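Local coordinates for protein 2-pyrone-4,6-dicarboxylic acid hydrolase, putative (Pseudomonas putida, PDB 2FFI) that probably hydrolyses the lactone ring of 2-pyrone-4,6-dicarboxylate, as a TIM-barrel member of the amidohydrolase family, at residues A[219-233]-A[264-277]. Sequence-based numbering, arbitrary orientation.
Sequences LCALEAHYGAERLMW and LRQALLLDTARALF
Leu268 and selenomethionine Met232 carry the apolar centre, where helix 264-276 runs across the start of strand 231-233 at 99°, their short axes 5.6 Å apart. Leu268 uses both branches: CD2 packs on CB and the carbonyl of Leu231, while CD1 meets Leu219 CD1 tip to tip at 4.2 Å. Met232 has CG between its backbone N and carbonyl carbon (chi1 73°), from where its bent chain runs toward the end of the helix. Its CE touches Leu276 CD2 at 3.9 Å, and SE lies at the edge of the Phe277 ring, 3.9 Å from CE1, in a Met-aromatic contact. Leu269 CD2 rests 3.7 Å from CB of Trp233, and the indole of that residue stacks on Phe54. Toward the surface, Ala228 CB sits against Ala267 CB, and Leu264 spreads its methyls, CD1 to Leu219 and the carboxylate end of Glu223, CD2 to Ala228. Were Leu264 replaced by an alanine, the space between Leu219, Glu223 and Ala228 would probably be left unfilled and the Glu223 carboxylate freed to shift. The firm polar link is Trp233 N to Leu268 O at 2.7 Å, nearly straight at 168° and on a lone pair. The Thr272 hydroxyl lies among carbonyls, OG1 2.7 Å from Ala228 O with Leu231 O a weak alternative at 3.2 Å, while CG2 packs against Met232 CB and the backbone. Leucines, alanines, Met232 and the Thr272 methyl thus lay helix 264-276 across N-terminal ends of barrel strands, a mainly apolar packing at the bottom of the barrel, opposite the end where TIM-barrel active sites lie.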
# COMPACT_ATOMS: atom_id res chain seq x y z
N LEU A 219 10.54 12.41 -0.99
CA LEU A 219 11.36 11.23 -1.24
C LEU A 219 12.74 11.42 -0.66
O LEU A 219 13.20 10.62 0.15
CB LEU A 219 11.49 10.96 -2.74
CG LEU A 219 11.27 9.51 -3.19
CD1 LEU A 219 11.51 9.40 -4.68
CD2 LEU A 219 12.18 8.58 -2.43
N CYS A 220 13.42 12.48 -1.08
CA CYS A 220 14.76 12.72 -0.57
C CYS A 220 14.81 12.76 0.95
O CYS A 220 15.73 12.23 1.54
CB CYS A 220 15.34 14.01 -1.16
SG CYS A 220 15.64 13.92 -2.97
N ALA A 221 13.82 13.38 1.59
CA ALA A 221 13.82 13.47 3.05
C ALA A 221 13.48 12.12 3.68
O ALA A 221 14.09 11.69 4.67
CB ALA A 221 12.82 14.54 3.52
N LEU A 222 12.49 11.46 3.10
CA LEU A 222 12.05 10.15 3.57
C LEU A 222 13.22 9.16 3.53
O LEU A 222 13.58 8.60 4.56
CB LEU A 222 10.89 9.66 2.70
CG LEU A 222 9.54 9.42 3.38
CD1 LEU A 222 9.20 10.55 4.33
CD2 LEU A 222 8.48 9.28 2.31
N GLU A 223 13.81 8.96 2.36
CA GLU A 223 14.92 8.02 2.25
C GLU A 223 16.09 8.37 3.14
O GLU A 223 16.85 7.50 3.55
CB GLU A 223 15.44 7.93 0.81
CG GLU A 223 16.61 6.96 0.67
CD GLU A 223 17.49 7.26 -0.53
OE1 GLU A 223 18.56 6.62 -0.67
OE2 GLU A 223 17.10 8.13 -1.35
N ALA A 224 16.24 9.66 3.43
CA ALA A 224 17.35 10.11 4.26
C ALA A 224 17.18 9.66 5.72
O ALA A 224 18.17 9.52 6.44
CB ALA A 224 17.47 11.63 4.20
N HIS A 225 15.94 9.42 6.13
CA HIS A 225 15.63 9.00 7.49
C HIS A 225 15.29 7.52 7.60
O HIS A 225 15.55 6.88 8.62
CB HIS A 225 14.47 9.82 8.05
CG HIS A 225 14.19 9.54 9.49
ND1 HIS A 225 12.92 9.59 10.03
CD2 HIS A 225 15.00 9.17 10.51
CE1 HIS A 225 12.96 9.27 11.31
NE2 HIS A 225 14.22 9.00 11.62
N TYR A 226 14.70 6.96 6.56
CA TYR A 226 14.33 5.55 6.58
C TYR A 226 15.27 4.68 5.75
O TYR A 226 15.59 3.56 6.15
CB TYR A 226 12.89 5.37 6.11
CG TYR A 226 11.90 5.85 7.13
CD1 TYR A 226 11.82 5.25 8.38
CD2 TYR A 226 11.04 6.90 6.84
CE1 TYR A 226 10.90 5.68 9.32
CE2 TYR A 226 10.11 7.35 7.78
CZ TYR A 226 10.05 6.73 9.02
OH TYR A 226 9.10 7.13 9.93
N GLY A 227 15.68 5.20 4.60
CA GLY A 227 16.57 4.47 3.72
C GLY A 227 15.84 3.86 2.54
O GLY A 227 14.64 3.62 2.61
N ALA A 228 16.58 3.59 1.47
CA ALA A 228 16.02 3.00 0.25
C ALA A 228 15.39 1.63 0.50
O ALA A 228 14.41 1.26 -0.15
CB ALA A 228 17.11 2.87 -0.80
N GLU A 229 15.95 0.88 1.45
CA GLU A 229 15.44 -0.45 1.79
C GLU A 229 14.11 -0.38 2.54
O GLU A 229 13.60 -1.39 3.03
CB GLU A 229 16.47 -1.23 2.63
CG GLU A 229 16.16 -2.73 2.74
CD GLU A 229 17.21 -3.55 3.50
OE1 GLU A 229 18.41 -3.46 3.15
OE2 GLU A 229 16.83 -4.29 4.44
N ARG A 230 13.55 0.82 2.62
CA ARG A 230 12.29 1.01 3.32
C ARG A 230 11.27 1.78 2.52
O ARG A 230 10.17 2.03 2.99
CB ARG A 230 12.53 1.71 4.66
CG ARG A 230 13.19 0.82 5.68
CD ARG A 230 12.20 -0.17 6.23
NE ARG A 230 12.87 -1.11 7.13
CZ ARG A 230 13.71 -2.05 6.73
NH1 ARG A 230 14.27 -2.86 7.61
NH2 ARG A 230 13.98 -2.20 5.44
N LEU A 231 11.63 2.15 1.29
CA LEU A 231 10.72 2.87 0.42
C LEU A 231 10.42 2.04 -0.83
O LEU A 231 11.33 1.50 -1.46
CB LEU A 231 11.33 4.21 0.02
CG LEU A 231 11.31 5.30 1.10
CD1 LEU A 231 12.18 4.89 2.24
CD2 LEU A 231 11.80 6.64 0.54
N MSE A 232 9.14 1.92 -1.18
CA MSE A 232 8.75 1.15 -2.35
C MSE A 232 7.69 1.89 -3.16
O MSE A 232 6.85 2.60 -2.60
CB MSE A 232 8.21 -0.21 -1.96
CG MSE A 232 6.84 -0.17 -1.33
SE MSE A 232 6.59 -1.67 -0.15
CE MSE A 232 6.77 -0.72 1.50
N TRP A 233 7.73 1.72 -4.47
CA TRP A 233 6.77 2.38 -5.35
C TRP A 233 5.49 1.62 -5.59
O TRP A 233 5.49 0.40 -5.76
CB TRP A 233 7.41 2.67 -6.72
CG TRP A 233 6.45 3.27 -7.71
CD1 TRP A 233 6.19 4.60 -7.91
CD2 TRP A 233 5.64 2.55 -8.67
NE1 TRP A 233 5.27 4.75 -8.93
CE2 TRP A 233 4.93 3.51 -9.42
CE3 TRP A 233 5.45 1.19 -8.97
CZ2 TRP A 233 4.05 3.16 -10.44
CZ3 TRP A 233 4.57 0.84 -10.00
CH2 TRP A 233 3.88 1.82 -10.72
N LEU A 264 18.22 3.85 -6.37
CA LEU A 264 16.94 4.01 -5.69
C LEU A 264 15.81 3.36 -6.46
O LEU A 264 14.93 2.73 -5.86
CB LEU A 264 16.63 5.49 -5.49
CG LEU A 264 16.16 5.92 -4.10
CD1 LEU A 264 15.76 7.39 -4.16
CD2 LEU A 264 15.01 5.06 -3.62
N ARG A 265 15.82 3.52 -7.78
CA ARG A 265 14.78 2.94 -8.62
C ARG A 265 14.72 1.43 -8.47
O ARG A 265 13.65 0.84 -8.53
CB ARG A 265 15.01 3.29 -10.10
CG ARG A 265 14.88 4.78 -10.45
CD ARG A 265 14.35 4.98 -11.87
NE ARG A 265 15.14 4.26 -12.86
CZ ARG A 265 16.39 4.57 -13.18
NH1 ARG A 265 17.00 5.59 -12.57
NH2 ARG A 265 17.05 3.85 -14.09
N GLN A 266 15.88 0.80 -8.28
CA GLN A 266 15.91 -0.64 -8.12
C GLN A 266 15.36 -1.01 -6.76
O GLN A 266 14.81 -2.10 -6.58
CB GLN A 266 17.34 -1.17 -8.31
CG GLN A 266 17.81 -1.11 -9.77
CD GLN A 266 17.00 -2.02 -10.69
OE1 GLN A 266 17.08 -3.26 -10.59
NE2 GLN A 266 16.20 -1.41 -11.58
N ALA A 267 15.49 -0.09 -5.81
CA ALA A 267 14.97 -0.31 -4.47
C ALA A 267 13.45 -0.07 -4.48
O ALA A 267 12.69 -0.87 -3.96
CB ALA A 267 15.63 0.64 -3.49
N LEU A 268 13.03 1.03 -5.09
CA LEU A 268 11.62 1.35 -5.12
C LEU A 268 10.80 0.47 -6.03
O LEU A 268 9.58 0.31 -5.83
CB LEU A 268 11.42 2.81 -5.53
CG LEU A 268 12.07 3.91 -4.66
CD1 LEU A 268 11.81 5.26 -5.31
CD2 LEU A 268 11.52 3.87 -3.25
N LEU A 269 11.44 -0.13 -7.03
CA LEU A 269 10.69 -0.95 -7.98
C LEU A 269 10.90 -2.44 -7.81
O LEU A 269 10.21 -3.23 -8.44
CB LEU A 269 11.05 -0.55 -9.40
CG LEU A 269 11.04 0.95 -9.77
CD1 LEU A 269 11.23 1.02 -11.28
CD2 LEU A 269 9.72 1.64 -9.37
N LEU A 270 11.83 -2.84 -6.95
CA LEU A 270 12.07 -4.25 -6.77
C LEU A 270 12.60 -4.68 -5.40
O LEU A 270 11.88 -5.29 -4.61
CB LEU A 270 13.04 -4.72 -7.85
CG LEU A 270 13.29 -6.23 -7.88
CD1 LEU A 270 12.08 -6.94 -8.42
CD2 LEU A 270 14.47 -6.50 -8.73
N ASP A 271 13.87 -4.38 -5.13
CA ASP A 271 14.53 -4.76 -3.89
C ASP A 271 13.67 -4.66 -2.64
O ASP A 271 13.37 -5.69 -2.03
CB ASP A 271 15.81 -3.94 -3.72
CG ASP A 271 16.93 -4.42 -4.63
OD1 ASP A 271 16.62 -5.18 -5.58
OD2 ASP A 271 18.11 -4.04 -4.39
N THR A 272 13.27 -3.45 -2.27
CA THR A 272 12.43 -3.28 -1.10
C THR A 272 11.17 -4.13 -1.12
O THR A 272 10.99 -5.00 -0.27
CB THR A 272 12.02 -1.82 -0.92
OG1 THR A 272 13.20 -1.01 -0.83
CG2 THR A 272 11.22 -1.63 0.35
N ALA A 273 10.28 -3.91 -2.08
CA ALA A 273 9.07 -4.69 -2.10
C ALA A 273 9.36 -6.18 -2.11
O ALA A 273 8.61 -6.97 -1.52
CB ALA A 273 8.22 -4.32 -3.29
N ARG A 274 10.45 -6.59 -2.77
CA ARG A 274 10.81 -8.01 -2.84
C ARG A 274 11.12 -8.62 -1.47
O ARG A 274 10.93 -9.82 -1.26
CB ARG A 274 12.02 -8.20 -3.76
CG ARG A 274 12.59 -9.61 -3.78
CD ARG A 274 13.64 -9.73 -4.85
NE ARG A 274 14.66 -8.69 -4.67
CZ ARG A 274 15.43 -8.60 -3.60
NH1 ARG A 274 16.33 -7.63 -3.50
NH2 ARG A 274 15.30 -9.49 -2.62
N ALA A 275 11.60 -7.80 -0.55
CA ALA A 275 11.91 -8.29 0.78
C ALA A 275 10.63 -8.38 1.62
O ALA A 275 10.25 -9.47 2.05
CB ALA A 275 12.92 -7.37 1.46
N LEU A 276 9.96 -7.25 1.82
CA LEU A 276 8.73 -7.19 2.61
C LEU A 276 7.68 -8.22 2.22
O LEU A 276 7.02 -8.81 3.08
CB LEU A 276 8.11 -5.80 2.53
CG LEU A 276 7.06 -5.47 3.58
CD1 LEU A 276 7.77 -5.34 4.91
CD2 LEU A 276 6.33 -4.18 3.22
N PHE A 277 7.51 -8.44 0.92
CA PHE A 277 6.51 -9.40 0.46
C PHE A 277 7.11 -10.74 0.10
O PHE A 277 6.42 -11.59 -0.45
CB PHE A 277 5.73 -8.86 -0.75
CG PHE A 277 4.97 -7.60 -0.45
CD1 PHE A 277 5.59 -6.37 -0.57
CD2 PHE A 277 3.66 -7.66 0.01
CE1 PHE A 277 4.93 -5.21 -0.22
CE2 PHE A 277 2.98 -6.50 0.36
CZ PHE A 277 3.62 -5.27 0.24